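Local atomic coordinates of beta-ketoacyl synthase (Pseudomonas aeruginosa, PDB entry 4CW4), a protein that catalyses the condensation of acetyl-CoA with malonyl-ACP to form acetoacetyl-ACP, the primer that starts bacterial fatty acid synthesis. Residues H28-R31 and R32-E36; M38-Q41 and A42-E45; M242-L246 and K247-V251; C286-F289 and L290-Q294; L479-A482 and S483-Q486. All blocks are in the same frame, centred on the assembly; numbering follows the deposited sequence. Where two conformers were deposited one is given.

Contact 1 of 5, residues H28-R31 and R32-E36; sequences HGFR and RMVIE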
loop_
_atom_site.group_PDB
_atom_site.type_symbol
_atom_site.label_atom_id
_atom_site.label_comp_id
_atom_site.label_asym_id
_atom_site.label_seq_id
_atom_site.Cartn_x
_atom_site.Cartn_y
_atom_site.Cartn_z
ATOM N N HIS A 28 13.418 -2.147 26.067
ATOM C CA HIS A 28 14.554 -1.212 26.130
ATOM C C HIS A 28 14.240 0.185 25.618
ATOM O O HIS A 28 14.612 1.155 26.257
ATOM C CB HIS A 28 15.774 -1.773 25.421
ATOM C CG HIS A 28 16.387 -2.916 26.154
ATOM N ND1 HIS A 28 17.118 -2.745 27.312
ATOM C CD2 HIS A 28 16.350 -4.247 25.922
ATOM C CE1 HIS A 28 17.513 -3.926 27.754
ATOM N NE2 HIS A 28 17.050 -4.855 26.932
ATOM N N GLY A 29 13.522 0.296 24.500
ATOM C CA GLY A 29 13.155 1.606 23.977
ATOM C C GLY A 29 12.267 2.359 24.953
ATOM O O GLY A 29 12.447 3.543 25.197
ATOM N N PHE A 30 11.294 1.650 25.521
ATOM C CA PHE A 30 10.434 2.212 26.542
ATOM C C PHE A 30 11.267 2.730 27.692
ATOM O O PHE A 30 11.071 3.850 28.168
ATOM C CB PHE A 30 9.446 1.150 27.036
ATOM C CG PHE A 30 8.586 1.612 28.176
ATOM C CD1 PHE A 30 7.450 2.361 27.943
ATOM C CD2 PHE A 30 8.913 1.312 29.477
ATOM C CE1 PHE A 30 6.649 2.772 28.989
ATOM C CE2 PHE A 30 8.126 1.755 30.525
ATOM C CZ PHE A 30 7.004 2.498 30.282
ATOM N N ARG A 31 12.219 1.927 28.129
ATOM C CA ARG A 31 13.044 2.334 29.248
ATOM C C ARG A 31 13.832 3.602 28.930
ATOM O O ARG A 31 14.001 4.447 29.796
ATOM C CB ARG A 31 13.984 1.219 29.682
ATOM C CG ARG A 31 13.318 0.141 30.500
ATOM C CD ARG A 31 14.373 -0.848 30.952
ATOM N NE ARG A 31 14.362 -2.024 30.129
ATOM C CZ ARG A 31 15.212 -3.042 30.267
ATOM N NH1 ARG A 31 16.263 -2.954 31.073
ATOM N NH2 ARG A 31 15.048 -4.122 29.538
ATOM N N ARG A 32 14.340 3.732 27.710
ATOM C CA ARG A 32 15.014 4.979 27.339
ATOM C C ARG A 32 14.051 6.162 27.483
ATOM O O ARG A 32 14.448 7.243 27.942
ATOM C CB ARG A 32 15.558 4.920 25.910
ATOM C CG ARG A 32 15.954 6.288 25.314
ATOM C CD ARG A 32 17.120 6.894 26.038
ATOM N NE ARG A 32 17.454 8.232 25.552
ATOM C CZ ARG A 32 17.041 9.375 26.098
ATOM N NH1 ARG A 32 16.224 9.366 27.137
ATOM N NH2 ARG A 32 17.429 10.537 25.580
ATOM N N MET A 33 12.799 5.977 27.072
ATOM C CA MET A 33 11.853 7.072 27.151
ATOM C C MET A 33 11.557 7.474 28.603
ATOM O O MET A 33 11.385 8.658 28.870
ATOM C CB MET A 33 10.584 6.737 26.368
ATOM C CG MET A 33 10.871 6.607 24.889
ATOM S SD MET A 33 9.425 6.413 23.829
ATOM C CE MET A 33 9.252 4.630 23.800
ATOM N N VAL A 34 11.533 6.514 29.526
ATOM C CA VAL A 34 11.293 6.833 30.944
ATOM C C VAL A 34 12.527 6.575 31.794
ATOM O O VAL A 34 12.429 6.174 32.950
ATOM C CB VAL A 34 10.067 6.072 31.493
ATOM C CG1 VAL A 34 8.814 6.483 30.728
ATOM C CG2 VAL A 34 10.282 4.559 31.435
ATOM N N ILE A 35 13.693 6.891 31.240
ATOM C CA ILE A 35 14.947 6.387 31.792
ATOM C C ILE A 35 15.186 6.862 33.216
ATOM O O ILE A 35 15.658 6.098 34.072
ATOM C CB ILE A 35 16.117 6.733 30.854
ATOM C CG1 ILE A 35 17.365 5.915 31.206
ATOM C CG2 ILE A 35 16.404 8.242 30.842
ATOM C CD1 ILE A 35 17.325 4.489 30.734
ATOM N N GLU A 36 14.801 8.091 33.500
ATOM C CA GLU A 36 15.054 8.660 34.817
ATOM C C GLU A 36 14.121 8.087 35.885
ATOM O O GLU A 36 14.376 8.203 37.085
ATOM C CB GLU A 36 14.931 10.185 34.754
ATOM C CG GLU A 36 13.523 10.661 34.486
ATOM C CD GLU A 36 13.209 10.913 33.002
ATOM O OE1 GLU A 36 13.771 10.269 32.070
ATOM O OE2 GLU A 36 12.361 11.798 32.779
#

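Contact 2 of 5, residues M38-Q41 and A42-E45; sequences MDPQ and ARQE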
loop_
_atom_site.group_PDB
_atom_site.type_symbol
_atom_site.label_atom_id
_atom_site.label_comp_id
_atom_site.label_asym_id
_atom_site.label_seq_id
_atom_site.Cartn_x
_atom_site.Cartn_y
_atom_site.Cartn_z
ATOM N N MET A 38 13.234 4.783 35.945
ATOM C CA MET A 38 13.563 3.387 36.161
ATOM C C MET A 38 14.458 3.246 37.375
ATOM O O MET A 38 15.117 4.208 37.792
ATOM C CB MET A 38 14.285 2.816 34.945
ATOM C CG MET A 38 13.462 2.843 33.646
ATOM S SD MET A 38 11.891 1.959 33.724
ATOM C CE MET A 38 12.467 0.345 34.177
ATOM N N ASP A 39 14.508 2.046 37.942
ATOM C CA ASP A 39 15.499 1.773 38.972
ATOM C C ASP A 39 16.851 1.681 38.288
ATOM O O ASP A 39 16.921 1.498 37.067
ATOM C CB ASP A 39 15.199 0.468 39.692
ATOM C CG ASP A 39 15.294 -0.724 38.770
ATOM O OD1 ASP A 39 16.402 -1.278 38.604
ATOM O OD2 ASP A 39 14.252 -1.084 38.204
ATOM N N PRO A 40 17.928 1.818 39.051
ATOM C CA PRO A 40 19.262 1.842 38.451
ATOM C C PRO A 40 19.667 0.586 37.698
ATOM O O PRO A 40 20.421 0.723 36.736
ATOM C CB PRO A 40 20.183 2.037 39.671
ATOM C CG PRO A 40 19.345 2.811 40.607
ATOM C CD PRO A 40 17.969 2.227 40.471
ATOM N N GLN A 41 19.212 -0.603 38.082
ATOM C CA GLN A 41 19.678 -1.783 37.364
ATOM C C GLN A 41 19.074 -1.778 35.962
ATOM O O GLN A 41 19.759 -2.050 34.982
ATOM C CB GLN A 41 19.331 -3.084 38.092
ATOM C CG GLN A 41 20.002 -4.287 37.453
ATOM C CD GLN A 41 19.190 -4.888 36.310
ATOM O OE1 GLN A 41 18.015 -4.599 36.154
ATOM N NE2 GLN A 41 19.822 -5.737 35.517
ATOM N N ALA A 42 17.786 -1.478 35.873
ATOM C CA ALA A 42 17.097 -1.443 34.569
ATOM C C ALA A 42 17.632 -0.331 33.680
ATOM O O ALA A 42 17.818 -0.532 32.483
ATOM C CB ALA A 42 15.613 -1.277 34.750
ATOM N N ARG A 43 17.884 0.830 34.280
ATOM C CA ARG A 43 18.431 1.973 33.550
ATOM C C ARG A 43 19.832 1.662 33.054
ATOM O O ARG A 43 20.139 1.896 31.892
ATOM C CB ARG A 43 18.433 3.242 34.414
ATOM C CG ARG A 43 19.301 4.368 33.854
ATOM C CD ARG A 43 19.035 5.723 34.487
ATOM N NE ARG A 43 19.310 5.658 35.919
ATOM C CZ ARG A 43 18.380 5.637 36.871
ATOM N NH1 ARG A 43 17.082 5.729 36.588
ATOM N NH2 ARG A 43 18.755 5.536 38.133
ATOM N N GLN A 44 20.683 1.130 33.926
ATOM C CA GLN A 44 22.070 0.899 33.557
ATOM C C GLN A 44 22.174 -0.209 32.515
ATOM O O GLN A 44 23.020 -0.165 31.626
ATOM C CB GLN A 44 22.902 0.597 34.802
ATOM C CG GLN A 44 23.083 1.841 35.663
ATOM C CD GLN A 44 23.479 1.555 37.111
ATOM O OE1 GLN A 44 23.689 0.407 37.528
ATOM N NE2 GLN A 44 23.567 2.615 37.889
ATOM N N GLU A 45 21.300 -1.201 32.599
ATOM C CA GLU A 45 21.278 -2.257 31.598
ATOM C C GLU A 45 20.914 -1.691 30.219
ATOM O O GLU A 45 21.559 -1.991 29.215
ATOM C CB GLU A 45 20.262 -3.332 31.978
ATOM C CG GLU A 45 20.272 -4.500 31.012
ATOM C CD GLU A 45 19.218 -5.528 31.339
ATOM O OE1 GLU A 45 18.005 -5.178 31.346
ATOM O OE2 GLU A 45 19.609 -6.685 31.592
HETATM O O HOH W 1 16.507 -5.049 33.756
#

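Contact 3 of 5, residues M242-L246 and K247-V251; sequences MQSRL and KGHRV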
loop_
_atom_site.group_PDB
_atom_site.type_symbol
_atom_site.label_atom_id
_atom_site.label_comp_id
_atom_site.label_asym_id
_atom_site.label_seq_id
_atom_site.Cartn_x
_atom_site.Cartn_y
_atom_site.Cartn_z
ATOM N N MET A 242 13.096 7.225 -9.914
ATOM C CA MET A 242 12.575 8.506 -10.360
ATOM C C MET A 242 13.631 9.570 -10.632
ATOM O O MET A 242 13.310 10.576 -11.260
ATOM C CB MET A 242 11.561 9.034 -9.343
ATOM C CG MET A 242 10.357 8.092 -9.145
ATOM S SD MET A 242 9.465 7.684 -10.665
ATOM C CE MET A 242 8.680 9.245 -11.024
ATOM N N GLN A 243 14.870 9.364 -10.170
ATOM C CA GLN A 243 15.903 10.398 -10.268
ATOM C C GLN A 243 17.082 10.029 -11.143
ATOM O O GLN A 243 17.809 10.918 -11.551
ATOM C CB GLN A 243 16.432 10.749 -8.873
ATOM C CG GLN A 243 15.364 11.283 -7.955
ATOM C CD GLN A 243 15.913 11.731 -6.622
ATOM O OE1 GLN A 243 16.988 11.296 -6.196
ATOM N NE2 GLN A 243 15.174 12.593 -5.946
ATOM N N SER A 244 17.292 8.750 -11.434
ATOM C CA SER A 244 18.525 8.345 -12.134
ATOM C C SER A 244 18.753 9.138 -13.425
ATOM O O SER A 244 19.846 9.705 -13.644
ATOM C CB SER A 244 18.508 6.837 -12.434
ATOM O OG SER A 244 18.797 6.102 -11.260
ATOM N N ARG A 245 17.724 9.198 -14.273
ATOM C CA ARG A 245 17.874 9.825 -15.576
ATOM C C ARG A 245 18.054 11.326 -15.468
ATOM O O ARG A 245 18.772 11.911 -16.274
ATOM C CB ARG A 245 16.687 9.461 -16.475
ATOM C CG ARG A 245 16.759 8.044 -17.018
ATOM C CD ARG A 245 17.823 7.902 -18.083
ATOM N NE ARG A 245 17.914 6.526 -18.549
ATOM C CZ ARG A 245 18.833 6.068 -19.383
ATOM N NH1 ARG A 245 19.747 6.877 -19.885
ATOM N NH2 ARG A 245 18.817 4.789 -19.723
ATOM N N LEU A 246 17.433 11.950 -14.470
ATOM C CA LEU A 246 17.669 13.381 -14.216
ATOM C C LEU A 246 19.057 13.678 -13.656
ATOM O O LEU A 246 19.486 14.830 -13.659
ATOM C CB LEU A 246 16.565 13.944 -13.311
ATOM C CG LEU A 246 15.186 14.018 -13.966
ATOM C CD1 LEU A 246 14.089 14.242 -12.926
ATOM C CD2 LEU A 246 15.174 15.109 -15.015
ATOM N N LYS A 247 19.752 12.646 -13.182
ATOM C CA LYS A 247 21.140 12.758 -12.736
ATOM C C LYS A 247 22.138 12.238 -13.784
ATOM O O LYS A 247 23.350 12.224 -13.547
ATOM C CB LYS A 247 21.319 11.971 -11.443
ATOM C CG LYS A 247 20.544 12.541 -10.266
ATOM C CD LYS A 247 20.816 11.738 -8.994
ATOM C CE LYS A 247 20.150 12.341 -7.764
ATOM N NZ LYS A 247 20.666 11.751 -6.509
ATOM N N GLY A 248 21.640 11.823 -14.949
ATOM C CA GLY A 248 22.512 11.376 -16.024
ATOM C C GLY A 248 22.846 9.912 -16.153
ATOM O O GLY A 248 23.781 9.566 -16.865
ATOM N N HIS A 249 22.100 9.029 -15.492
ATOM C CA HIS A 249 22.374 7.613 -15.679
ATOM C C HIS A 249 21.119 6.775 -15.703
ATOM O O HIS A 249 19.999 7.273 -15.534
ATOM C CB HIS A 249 23.365 7.071 -14.661
ATOM C CG HIS A 249 22.992 7.360 -13.249
ATOM N ND1 HIS A 249 23.516 8.428 -12.547
ATOM C CD2 HIS A 249 22.178 6.703 -12.385
ATOM C CE1 HIS A 249 23.018 8.430 -11.322
ATOM N NE2 HIS A 249 22.204 7.397 -11.199
ATOM N N ARG A 250 21.332 5.504 -15.998
ATOM C CA ARG A 250 20.248 4.572 -16.200
ATOM C C ARG A 250 19.698 4.077 -14.875
ATOM O O ARG A 250 20.393 4.065 -13.863
ATOM C CB ARG A 250 20.709 3.394 -17.053
ATOM C CG ARG A 250 21.720 2.476 -16.377
ATOM C CD ARG A 250 22.182 1.378 -17.346
ATOM N NE ARG A 250 21.050 0.786 -18.066
ATOM C CZ ARG A 250 20.674 1.110 -19.304
ATOM N NH1 ARG A 250 21.342 2.020 -20.012
ATOM N NH2 ARG A 250 19.620 0.515 -19.844
ATOM N N VAL A 251 18.428 3.679 -14.909
ATOM C CA VAL A 251 17.797 3.006 -13.785
ATOM C C VAL A 251 18.362 1.588 -13.646
ATOM O O VAL A 251 18.576 0.883 -14.637
ATOM C CB VAL A 251 16.275 2.948 -14.006
ATOM C CG1 VAL A 251 15.579 2.180 -12.900
ATOM C CG2 VAL A 251 15.705 4.348 -14.136
HETATM O O HOH W 2 18.999 8.944 -6.937
HETATM O O HOH W 3 18.753 12.392 -4.192
HETATM O O HOH W 4 20.845 4.006 -11.006
HETATM O O HOH W 5 20.027 7.807 -8.853
#

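Contact 4 of 5, residues C286-F289 and L290-Q294; sequences CATF and LYNLQ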
loop_
_atom_site.group_PDB
_atom_site.type_symbol
_atom_site.label_atom_id
_atom_site.label_comp_id
_atom_site.label_asym_id
_atom_site.label_seq_id
_atom_site.Cartn_x
_atom_site.Cartn_y
_atom_site.Cartn_z
ATOM N N CYS A 286 -1.028 7.802 8.182
ATOM C CA CYS A 286 -0.291 7.696 9.406
ATOM C C CYS A 286 -0.994 6.807 10.482
ATOM O O CYS A 286 -0.476 6.670 11.601
ATOM C CB CYS A 286 0.113 9.114 9.841
ATOM S SG CYS A 286 1.515 9.807 8.821
ATOM N N ALA A 287 -2.100 6.134 10.098
ATOM C CA ALA A 287 -2.745 5.077 10.897
ATOM C C ALA A 287 -2.449 3.671 10.395
ATOM O O ALA A 287 -3.025 2.700 10.856
ATOM C CB ALA A 287 -4.223 5.305 10.953
ATOM N N THR A 288 -1.516 3.562 9.457
ATOM C CA THR A 288 -1.253 2.311 8.754
ATOM C C THR A 288 -1.037 1.082 9.648
ATOM O O THR A 288 -1.594 0.017 9.363
ATOM C CB THR A 288 -0.064 2.513 7.777
ATOM O OG1 THR A 288 -0.515 3.238 6.631
ATOM C CG2 THR A 288 0.555 1.204 7.322
ATOM N N PHE A 289 -0.241 1.182 10.710
ATOM C CA PHE A 289 0.003 -0.034 11.468
ATOM C C PHE A 289 -1.288 -0.624 12.019
ATOM O O PHE A 289 -1.446 -1.831 12.025
ATOM C CB PHE A 289 1.033 0.171 12.583
ATOM C CG PHE A 289 1.047 -0.951 13.574
ATOM C CD1 PHE A 289 1.695 -2.137 13.289
ATOM C CD2 PHE A 289 0.376 -0.835 14.771
ATOM C CE1 PHE A 289 1.701 -3.162 14.181
ATOM C CE2 PHE A 289 0.375 -1.877 15.674
ATOM C CZ PHE A 289 1.034 -3.043 15.377
ATOM N N LEU A 290 -2.206 0.223 12.470
ATOM C CA LEU A 290 -3.473 -0.267 12.976
ATOM C C LEU A 290 -4.300 -0.917 11.866
ATOM O O LEU A 290 -5.051 -1.838 12.135
ATOM C CB LEU A 290 -4.255 0.846 13.691
ATOM C CG LEU A 290 -3.679 1.329 15.034
ATOM C CD1 LEU A 290 -4.586 2.385 15.659
ATOM C CD2 LEU A 290 -3.507 0.166 15.985
ATOM N N TYR A 291 -4.177 -0.443 10.625
ATOM C CA TYR A 291 -4.835 -1.115 9.519
ATOM C C TYR A 291 -4.290 -2.536 9.301
ATOM O O TYR A 291 -5.054 -3.491 9.107
ATOM C CB TYR A 291 -4.697 -0.292 8.233
ATOM C CG TYR A 291 -5.531 0.977 8.129
ATOM C CD1 TYR A 291 -5.693 1.844 9.184
ATOM C CD2 TYR A 291 -6.133 1.317 6.938
ATOM C CE1 TYR A 291 -6.450 3.002 9.063
ATOM C CE2 TYR A 291 -6.878 2.470 6.806
ATOM C CZ TYR A 291 -7.036 3.307 7.877
ATOM O OH TYR A 291 -7.781 4.462 7.774
ATOM N N ASN A 292 -2.972 -2.690 9.376
ATOM C CA ASN A 292 -2.371 -4.016 9.316
ATOM C C ASN A 292 -2.827 -4.851 10.524
ATOM O O ASN A 292 -3.083 -6.050 10.415
ATOM C CB ASN A 292 -0.836 -3.917 9.302
ATOM C CG ASN A 292 -0.269 -3.604 7.932
ATOM O OD1 ASN A 292 -0.849 -3.947 6.899
ATOM N ND2 ASN A 292 0.897 -2.979 7.928
ATOM N N LEU A 293 -2.929 -4.220 11.685
ATOM C CA LEU A 293 -3.297 -4.938 12.907
ATOM C C LEU A 293 -4.758 -5.408 12.828
ATOM O O LEU A 293 -5.076 -6.495 13.292
ATOM C CB LEU A 293 -3.055 -4.079 14.151
ATOM C CG LEU A 293 -3.239 -4.742 15.518
ATOM C CD1 LEU A 293 -2.271 -5.883 15.678
ATOM C CD2 LEU A 293 -3.041 -3.732 16.645
ATOM N N GLN A 294 -5.629 -4.621 12.198
ATOM C CA GLN A 294 -7.009 -5.042 12.031
ATOM C C GLN A 294 -7.068 -6.343 11.224
ATOM O O GLN A 294 -7.809 -7.293 11.563
ATOM C CB GLN A 294 -7.849 -3.964 11.354
ATOM C CG GLN A 294 -9.346 -4.304 11.374
ATOM C CD GLN A 294 -10.179 -3.327 10.578
ATOM O OE1 GLN A 294 -10.074 -3.278 9.349
ATOM N NE2 GLN A 294 -10.994 -2.522 11.268
#

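Contact 5 of 5, residues L479-A482 and S483-Q486; sequences LATA and SADQ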
loop_
_atom_site.group_PDB
_atom_site.type_symbol
_atom_site.label_atom_id
_atom_site.label_comp_id
_atom_site.label_asym_id
_atom_site.label_seq_id
_atom_site.Cartn_x
_atom_site.Cartn_y
_atom_site.Cartn_z
ATOM N N LEU A 479 5.318 7.697 10.590
ATOM C CA LEU A 479 4.456 7.536 9.417
ATOM C C LEU A 479 3.750 6.175 9.504
ATOM O O LEU A 479 2.964 5.978 10.424
ATOM C CB LEU A 479 5.235 7.750 8.115
ATOM C CG LEU A 479 5.960 9.095 7.963
ATOM C CD1 LEU A 479 6.507 9.254 6.557
ATOM C CD2 LEU A 479 5.076 10.295 8.331
ATOM N N ALA A 480 4.015 5.239 8.583
ATOM C CA ALA A 480 3.351 3.932 8.679
ATOM C C ALA A 480 3.516 3.303 10.056
ATOM O O ALA A 480 2.595 2.692 10.582
ATOM C CB ALA A 480 3.851 2.936 7.625
ATOM N N THR A 481 4.694 3.465 10.636
ATOM C CA THR A 481 5.045 2.733 11.843
ATOM C C THR A 481 4.573 3.450 13.105
ATOM O O THR A 481 4.750 2.945 14.207
ATOM C CB THR A 481 6.574 2.536 11.872
ATOM O OG1 THR A 481 6.987 2.090 10.577
ATOM C CG2 THR A 481 7.012 1.520 12.915
ATOM N N ALA A 482 3.945 4.608 12.941
ATOM C CA ALA A 482 3.632 5.445 14.095
ATOM C C ALA A 482 2.833 4.705 15.176
ATOM O O ALA A 482 3.154 4.766 16.355
ATOM C CB ALA A 482 2.894 6.679 13.673
ATOM N N SER A 483 1.771 4.016 14.788
ATOM C CA SER A 483 0.936 3.360 15.777
ATOM C C SER A 483 1.542 2.073 16.307
ATOM O O SER A 483 1.100 1.592 17.335
ATOM C CB SER A 483 -0.506 3.187 15.288
ATOM O OG SER A 483 -0.582 2.542 14.024
ATOM N N ALA A 484 2.570 1.547 15.657
ATOM C CA ALA A 484 3.365 0.474 16.245
ATOM C C ALA A 484 4.278 1.031 17.359
ATOM O O ALA A 484 4.424 0.419 18.397
ATOM C CB ALA A 484 4.199 -0.253 15.186
ATOM N N ASP A 485 4.890 2.189 17.141
ATOM C CA ASP A 485 5.632 2.853 18.218
ATOM C C ASP A 485 4.724 3.035 19.447
ATOM O O ASP A 485 5.147 2.862 20.592
ATOM C CB ASP A 485 6.148 4.240 17.786
ATOM C CG ASP A 485 7.238 4.183 16.725
ATOM O OD1 ASP A 485 7.973 3.171 16.631
ATOM O OD2 ASP A 485 7.380 5.205 16.008
ATOM N N GLN A 486 3.473 3.430 19.202
ATOM C CA GLN A 486 2.491 3.572 20.285
ATOM C C GLN A 486 2.219 2.247 20.998
ATOM O O GLN A 486 2.289 2.164 22.229
ATOM C CB GLN A 486 1.173 4.170 19.765
ATOM C CG GLN A 486 1.273 5.590 19.227
ATOM C CD GLN A 486 -0.026 6.012 18.534
ATOM O OE1 GLN A 486 -0.342 5.562 17.436
ATOM N NE2 GLN A 486 -0.780 6.851 19.176
HETATM O O HOH W 6 0.704 4.094 12.093
#

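Contact 1 of 5, residues H28-R31 and R32-E36
F30 and V34 meet one turn apart at the C-terminal end of the short helix 28-33, the first helix of the chain. The methyl CG2 of V34 lies obliquely by the outer part of the F30 ring, 3.7 Å from CE2, and the same methyl reaches F30 O at 3.4 Å. The ring gets there because CG of F30 is anti to the backbone N (chi1 175°), which carries it along the helix toward its end. Three backbone bonds of the alpha-helical i to i+4 kind hold this single turn: R32 N to H28 O, M33 N to G29 O, and V34 N to F30 O at 3.0 Å. V34 is also where the backbone leaves helical geometry, and the last of these bonds ties that departing residue to the helix. The M33 chain bends at its thioether (chi3 -90°), so that CE comes to rest 3.7 Å from G29 O and 3.8 Å from F30 CA.

Further out, F30 packs on S489, T493 and Y496 of helix 482-496, and V34 joins it against P500. The polar ends on this turn are engaged elsewhere: H28 hydrogen-bonds D586 and T46, R32 binds T89 and the carbonyl of F86, and R31 forms a salt bridge with E45. The short helix thus packs against helix 482-496 on its F30 side and against helix 40-53 through H28, R31 and R32. R31 also folds back over the imidazole of H28, with NH2 3.0 Å above the ring plane and displaced toward its rim.

Contact 2 of 5, residues M38-Q41 and A42-E45
D39 OD1 accepts from two backbone amides of the following turn, A42 N at 3.1 Å in a nearly straight bond (166°) and Q41 N in a weak, bent one. The A42 amide approaches from above the carboxylate plane. CG of D39 stands between the backbone N and the carbonyl carbon (chi1 64°), which turns the carboxylate back toward the first amides of the helix. Regular helical bonding begins at the same residue, where R43 N meets D39 O at 3.0 Å, and continues with Q44 N to P40 O and E45 N to Q41 O.

R43 runs back past the start of the helix. Its NH1 makes a weak bond to M38 O and also binds the carbonyl of I35, while NE forms a salt bridge with E78; the guanidinium crosses the proline ring at an angle, NH2 3.7 Å from P40 CG. On another side Q41 and E45 lie alongside each other, amide and carboxylate planes 68° apart, and one water donates to both Q41 OE1 and E45 OE1, the salt-bridge partner of R31. The M38 chain, bent at chi2 and chi3, brings CE to 3.6 Å from the methyl CB of A42.

This is an aspartate N-cap with proline at the first helical position, and it starts helix 40-53, which packs beside helices 28-33 and 74-87.

Contact 3 of 5, residues M242-L246 and K247-V251
S244 O is gripped by two backbone amides that approach from opposite faces of its carbonyl plane: H249 N at 3.0 Å in an almost straight bond (173°), and K247 N at the same length but more bent. K247 N also makes a weak bond to Q243 O, and G248 N binds R245 O from well above the carbonyl plane. The H249 imidazole folds back over the same oxygen, with S244 O 3.9 Å above the centre of one ring face. CG of H249 sits between its backbone N and carbonyl carbon (chi1 53°), bringing the ring back over the turn. Waters bind the S244 hydroxyl instead, which also bonds G240 O: one donates to both S244 OG and R250 O, and another joins S244 OG to H249 NE2.

The chain leaves helix 238-243 through a short 3-10 turn and a Schellman motif, whose signature is the pair H249 N to S244 O and G248 N to R245 O, with positive phi at G248. This part of the ketosynthase domain lies at the dimer interface.

Q243 and K247 run side by side. Two waters connect Q243 OE1 to K247 NZ, one weakly at the lysine, while NE2 turns to E320 of its own chain and to the carbonyl of M242 of the second subunit. On the other flank R245 lays one guanidinium face over R250 CA and CB, NH2 3.6 Å from R250 CB. The two guanidinium planes stand 77° apart, and E323 of the second subunit forms a salt bridge with R245 NE and packs against R250.

Contact 4 of 5, residues C286-F289 and L290-Q294
A287 touches Y291 one turn further on, its CB 3.7 Å from CE1 of the ring, while A287 O lies 3.3 Å from CD1. Just before it stands C286, inferred to be the active-site nucleophile of beta-ketoacyl synthesis; in one of its two conformers the side chain lies beside H477 and L479. In the thiolase-like fold this cysteine marks the start of a buried helix, and here A287 is the N-cap of helix 288-301. The A287 carbonyl makes only weak bonds to the amides of L290 and Y291, and regular helical bonding sets in with the next residue.

T288 O receives N292 N at 3.0 Å, a nearly straight bond (164°). The T288 hydroxyl turns back to A285 O and G284 N, so this side chain holds the strand-to-helix turn in front of the cysteine. N292 reaches back to the preceding strand, OD1 bound to I282 N of strand 278-283.

F289 O accepts from L293 N at 2.8 Å. The phenyl ring, with CG anti to the backbone N (chi1 166°), extends along the helix until CE2 comes 4.0 Å from L293 CD2; the leucine methyl approaches obliquely, and L293 CB lies over one face of the ring near its rim. L290 CD2 meets CD2 of the same ring at 4.2 Å.

The helix is enclosed on several sides: F289 packs on S483, A484 and L487 of helix 482-496 and on strand 307-314, L290 and L293 face strand 387-394, and Y291 and Q294 reach the second subunit.

Contact 5 of 5, residues L479-A482 and S483-Q486
T481 and D485 cross at an angle over the first turn of helix 482-496, the buried helix that follows the loop carrying H477, predicted to be an active-site residue, in this thiolase-like fold. The threonine methyl CG2 is anti to the backbone N, a setting that aims it along the helix to A484 CB at 4.0 Å and D485 OD1 at 4.2 Å. Its hydroxyl points elsewhere, to S366 O. The D485 carboxylate leans back toward T481 O, but its oxygens are bound outside the turn: OD1 takes hydrogen bonds from S366, Q368 and N19, and OD2 pairs with S478. Such a set of donors would be expected to stabilise a negative charge on the carboxylate.

Under these side chains, D485 N binds T481 O at 3.0 Å nearly straight (164°), and A484 N bonds the same oxygen weakly. Q486 N binds A482 O at 3.2 Å. The Q486 chain lies back along this turn, with CG 3.5 Å from A482 O, and its NE2 reaches N536 O on strand 532-539. A482 turns its methyl to H477. A water at the start of the helix accepts from S483 N at 2.9 Å and lies 2.8 Å from A480 O.

Overall arrangement
Along the chain the five contacts come in numerical order. Contacts 4 and 5 lie close together in the buried interior, centres about 8 Å apart: F289 of helix 288-301 packs against S483 and A484 of helix 482-496, bringing the N-terminal ends of two helices together near C286, the inferred active-site cysteine, and the predicted active-site histidines H439 and H477. Contacts 1 and 2, centres about 9 Å apart, join helices 28-33 and 40-53; F30 links contact 1 to helix 482-496, whose start holds contact 5, about 17 Å away between centres. Contact 3 lies on the opposite side of the chain's centre from contacts 1 and 2, about 43 Å from contact 1 between centres, and, like contact 4, touches the second subunit.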